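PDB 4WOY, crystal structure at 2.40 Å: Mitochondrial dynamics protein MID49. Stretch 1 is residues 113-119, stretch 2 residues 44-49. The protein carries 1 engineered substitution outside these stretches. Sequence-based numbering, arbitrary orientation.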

ATOM      1  N   SER A 113      21.315 -14.887  15.853  1.00 39.79           N
ATOM      2  CA  SER A 113      20.220 -14.779  14.897  1.00 38.26           C
ATOM      3  C   SER A 113      20.710 -14.502  13.479  1.00 41.69           C
ATOM      4  O   SER A 113      21.581 -13.657  13.280  1.00 41.93           O
ATOM      5  CB  SER A 113      19.257 -13.678  15.308  1.00 36.66           C
ATOM      6  OG  SER A 113      18.368 -13.411  14.235  1.00 39.43           O
ATOM      7  N   PRO A 114      20.124 -15.195  12.486  1.00 41.04           N
ATOM      8  CA  PRO A 114      20.478 -14.978  11.077  1.00 36.63           C
ATOM      9  C   PRO A 114      20.183 -13.553  10.634  1.00 38.75           C
ATOM     10  O   PRO A 114      20.800 -13.055   9.696  1.00 40.01           O
ATOM     11  CB  PRO A 114      19.586 -15.995  10.326  1.00 37.27           C
ATOM     12  CG  PRO A 114      18.429 -16.281  11.300  1.00 37.27           C
ATOM     13  CD  PRO A 114      19.080 -16.240  12.644  1.00 38.24           C
ATOM     14  N   TRP A 115      19.269 -12.884  11.320  1.00 33.40           N
ATOM     15  CA  TRP A 115      18.980 -11.514  10.972  1.00 31.70           C
ATOM     16  C   TRP A 115      20.057 -10.532  11.479  1.00 41.33           C
ATOM     17  O   TRP A 115      20.035  -9.341  11.106  1.00 36.65           O
ATOM     18  CB  TRP A 115      17.609 -11.116  11.519  1.00 30.96           C
ATOM     19  CG  TRP A 115      16.481 -11.994  11.036  1.00 31.24           C
ATOM     20  CD1 TRP A 115      15.698 -12.823  11.803  1.00 36.88           C
ATOM     21  CD2 TRP A 115      16.004 -12.129   9.680  1.00 38.57           C
ATOM     22  NE1 TRP A 115      14.768 -13.460  11.006  1.00 33.84           N
ATOM     23  CE2 TRP A 115      14.935 -13.054   9.705  1.00 36.65           C
ATOM     24  CE3 TRP A 115      16.392 -11.575   8.449  1.00 33.67           C
ATOM     25  CZ2 TRP A 115      14.247 -13.432   8.541  1.00 36.42           C
ATOM     26  CZ3 TRP A 115      15.696 -11.944   7.297  1.00 34.38           C
ATOM     27  CH2 TRP A 115      14.636 -12.860   7.354  1.00 41.95           C
ATOM     28  N   ASP A 116      20.974 -11.005  12.333  1.00 38.91           N
ATOM     29  CA  ASP A 116      21.977 -10.102  12.928  1.00 47.75           C
ATOM     30  C   ASP A 116      22.890  -9.435  11.877  1.00 41.22           C
ATOM     31  O   ASP A 116      23.367  -8.319  12.100  1.00 34.25           O
ATOM     32  CB  ASP A 116      22.860 -10.818  13.952  1.00 44.94           C
ATOM     33  CG  ASP A 116      22.132 -11.142  15.237  1.00 43.58           C
ATOM     34  OD1 ASP A 116      21.044 -10.582  15.489  1.00 38.55           O
ATOM     35  OD2 ASP A 116      22.669 -11.957  16.011  1.00 46.88           O
ATOM     36  N   ARG A 117      23.102 -10.080  10.729  1.00 33.28           N
ATOM     37  CA  ARG A 117      23.948  -9.479   9.695  1.00 35.21           C
ATOM     38  C   ARG A 117      23.337  -8.190   9.106  1.00 35.21           C
ATOM     39  O   ARG A 117      24.032  -7.416   8.442  1.00 41.44           O
ATOM     40  CB  ARG A 117      24.227 -10.464   8.579  1.00 34.60           C
ATOM     41  CG  ARG A 117      23.027 -10.795   7.785  1.00 44.49           C
ATOM     42  CD  ARG A 117      23.410 -11.633   6.592  1.00 50.28           C
ATOM     43  NE  ARG A 117      23.865 -10.798   5.496  1.00 51.12           N
ATOM     44  CZ  ARG A 117      23.904 -11.200   4.230  1.00 55.55           C
ATOM     45  NH1 ARG A 117      23.517 -12.434   3.904  1.00 53.01           N
ATOM     46  NH2 ARG A 117      24.325 -10.364   3.289  1.00 60.58           N
ATOM     47  N   PHE A 118      22.048  -7.968   9.347  1.00 37.01           N
ATOM     48  CA  PHE A 118      21.385  -6.749   8.907  1.00 34.40           C
ATOM     49  C   PHE A 118      21.309  -5.716  10.013  1.00 33.66           C
ATOM     50  O   PHE A 118      20.591  -4.719   9.899  1.00 29.02           O
ATOM     51  CB  PHE A 118      19.989  -7.083   8.380  1.00 39.11           C
ATOM     52  CG  PHE A 118      20.007  -8.165   7.358  1.00 37.91           C
ATOM     53  CD1 PHE A 118      20.535  -7.918   6.088  1.00 34.07           C
ATOM     54  CD2 PHE A 118      19.572  -9.450   7.679  1.00 33.01           C
ATOM     55  CE1 PHE A 118      20.588  -8.934   5.132  1.00 42.06           C
ATOM     56  CE2 PHE A 118      19.624 -10.470   6.731  1.00 38.30           C
ATOM     57  CZ  PHE A 118      20.144 -10.209   5.450  1.00 37.76           C
ATOM     58  N   LEU A 119      22.032  -5.957  11.100  1.00 34.95           N
ATOM     59  CA  LEU A 119      22.089  -4.983  12.172  1.00 35.74           C
ATOM     60  C   LEU A 119      22.960  -3.780  11.813  1.00 40.63           C
ATOM     61  O   LEU A 119      24.083  -3.928  11.356  1.00 47.85           O
ATOM     62  CB  LEU A 119      22.614  -5.634  13.454  1.00 37.18           C
ATOM     63  CG  LEU A 119      21.697  -6.510  14.298  1.00 40.22           C
ATOM     64  CD1 LEU A 119      22.506  -7.000  15.474  1.00 37.14           C
ATOM     65  CD2 LEU A 119      20.524  -5.696  14.768  1.00 33.10           C
TER
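Stretch 2 44-49: PELPFG

Residues 44-49 lie as an irregular segment, without helix or strand, against residues 113-119, a loop with a short 3-10 segment at 116-117, and the two stretches bury 343 Å² between them, both sides summed. Stretch 1 is held in shape by its own hydrogen bonds, among them Asp-116 N to Ser-113 O (2.9 Å), Phe-118 N to Trp-115 O (3.0 Å) and Ser-113 N to Asp-116 OD2 (3.2 Å). No direct hydrogen bond links the two stretches, so the contact rests mainly on apolar packing. The backbones come nearest at Leu-46 and Pro-114, whose CA atoms are 6.1 Å apart. Going from Glu-45 to Phe-48, the chain passes from Pro-114 and the Arg-117 side chain to the six-membered ring of the Trp-115 indole.

Pro-44 opens the segment out of reach of stretch 1, with phi/psi of -64/-26°. Glu-45 keeps a similar backbone conformation (-73/-16°) and makes the first contacts. Glu-45 O lies 3.2 Å from Pro-114 CB, while the Glu-45 side chain, with chi1 in p and chi2 in m, approaches Arg-117. The charged groups stay too far apart for a salt bridge, Glu-45 OE2 being 4.4 Å from Arg-117 NH1; a water bridges them, its O donating to Glu-45 OE2 (2.7 Å) and accepting from Arg-117 NH1 (2.8 Å).

At Leu-46 the backbone turns extended (-99/111°). The CA-to-CB bond points sideways, but the end of the side chain, an m,t rotamer, comes nearer to stretch 1. Leu-46 CD2 sits 3.9 Å from Phe-118 CE2, at the edge of that ring, and also 3.9 Å from Pro-114 O. Leu-46 CB, meanwhile, packs 4.2 Å from Trp-115 CH2.

Pro-47 follows at -81/78°, spanned by a backbone hydrogen bond from Phe-48 N to Leu-46 O (2.9 Å), which with these angles makes an inverse gamma-turn. Its ring touches two neighbouring residues of stretch 1: Pro-47 CD is 3.8 Å from Pro-114 CG and 3.5 Å from Trp-115 CZ2. Pro-47 O approaches the edge of the indole, 3.3 Å from Trp-115 CZ2. Trp-115 thereby meets three successive residues, Leu-46 to Phe-48, and has 91 Å² covered, more than any other residue in the contact.

Phe-48 completes the interface. Again extended (-84/147°), it directs its CA-to-CB bond sideways, yet the end of its m side chain reaches the indole. The edge of Trp-115 points at the face of Phe-48, with the six-membered ring and the phenyl ring at 81° and their centroids 5.0 Å apart; the closest atoms are Trp-115 CH2 and Phe-48 CZ, at 3.6 Å. Beyond this pair the chain leaves stretch 1, and Gly-49 makes no contact with it.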

ATOM      1  N   PRO A  44      18.651 -19.985   2.176  1.00 55.56           N
ATOM      2  CA  PRO A  44      17.986 -20.895   3.110  1.00 50.38           C
ATOM      3  C   PRO A  44      18.238 -20.531   4.582  1.00 51.95           C
ATOM      4  O   PRO A  44      17.424 -20.896   5.428  1.00 54.10           O
ATOM      5  CB  PRO A  44      18.592 -22.255   2.748  1.00 52.88           C
ATOM      6  CG  PRO A  44      19.925 -21.918   2.226  1.00 53.16           C
ATOM      7  CD  PRO A  44      19.744 -20.665   1.450  1.00 49.65           C
ATOM      8  N   GLU A  45      19.348 -19.860   4.885  1.00 42.99           N
ATOM      9  CA  GLU A  45      19.632 -19.419   6.247  1.00 42.14           C
ATOM     10  C   GLU A  45      18.728 -18.231   6.689  1.00 41.10           C
ATOM     11  O   GLU A  45      18.665 -17.898   7.878  1.00 42.63           O
ATOM     12  CB  GLU A  45      21.106 -19.039   6.402  1.00 42.43           C
ATOM     13  CG  GLU A  45      21.487 -17.680   5.832  1.00 42.41           C
ATOM     14  CD  GLU A  45      21.767 -17.696   4.339  1.00 46.61           C
ATOM     15  OE1 GLU A  45      21.380 -18.661   3.645  1.00 43.35           O
ATOM     16  OE2 GLU A  45      22.381 -16.713   3.866  1.00 52.42           O
ATOM     17  N   LEU A  46      18.073 -17.559   5.744  1.00 47.41           N
ATOM     18  CA  LEU A  46      17.186 -16.452   6.106  1.00 49.58           C
ATOM     19  C   LEU A  46      15.745 -16.935   6.136  1.00 53.02           C
ATOM     20  O   LEU A  46      15.169 -17.241   5.085  1.00 47.21           O
ATOM     21  CB  LEU A  46      17.323 -15.284   5.134  1.00 39.06           C
ATOM     22  CG  LEU A  46      18.733 -14.752   4.915  1.00 42.47           C
ATOM     23  CD1 LEU A  46      18.684 -13.620   3.895  1.00 40.33           C
ATOM     24  CD2 LEU A  46      19.339 -14.284   6.250  1.00 40.78           C
ATOM     25  N   PRO A  47      15.153 -16.986   7.344  1.00 48.17           N
ATOM     26  CA  PRO A  47      13.820 -17.557   7.517  1.00 50.71           C
ATOM     27  C   PRO A  47      12.713 -16.564   7.149  1.00 43.02           C
ATOM     28  O   PRO A  47      12.115 -15.941   8.026  1.00 39.10           O
ATOM     29  CB  PRO A  47      13.789 -17.913   9.013  1.00 43.98           C
ATOM     30  CG  PRO A  47      14.667 -16.891   9.629  1.00 46.70           C
ATOM     31  CD  PRO A  47      15.760 -16.604   8.629  1.00 45.37           C
ATOM     32  N   PHE A  48      12.483 -16.409   5.849  1.00 37.69           N
ATOM     33  CA  PHE A  48      11.321 -15.720   5.343  1.00 33.74           C
ATOM     34  C   PHE A  48      10.152 -16.709   5.287  1.00 42.32           C
ATOM     35  O   PHE A  48      10.332 -17.901   5.055  1.00 36.92           O
ATOM     36  CB  PHE A  48      11.591 -15.122   3.948  1.00 33.87           C
ATOM     37  CG  PHE A  48      12.548 -13.948   3.941  1.00 34.76           C
ATOM     38  CD1 PHE A  48      12.114 -12.676   4.278  1.00 37.50           C
ATOM     39  CD2 PHE A  48      13.873 -14.118   3.566  1.00 32.28           C
ATOM     40  CE1 PHE A  48      12.985 -11.600   4.265  1.00 37.86           C
ATOM     41  CE2 PHE A  48      14.754 -13.048   3.531  1.00 31.35           C
ATOM     42  CZ  PHE A  48      14.314 -11.781   3.894  1.00 38.65           C
ATOM     43  N   GLY A  49       8.945 -16.217   5.512  1.00 48.09           N
ATOM     44  CA  GLY A  49       7.770 -17.040   5.304  1.00 39.75           C
ATOM     45  C   GLY A  49       7.472 -17.050   3.817  1.00 46.24           C
ATOM     46  O   GLY A  49       8.165 -16.401   3.035  1.00 42.51           O
TER
HETATM   47  O   HOH W   1      23.120 -14.722   5.505  1.00 37.58           O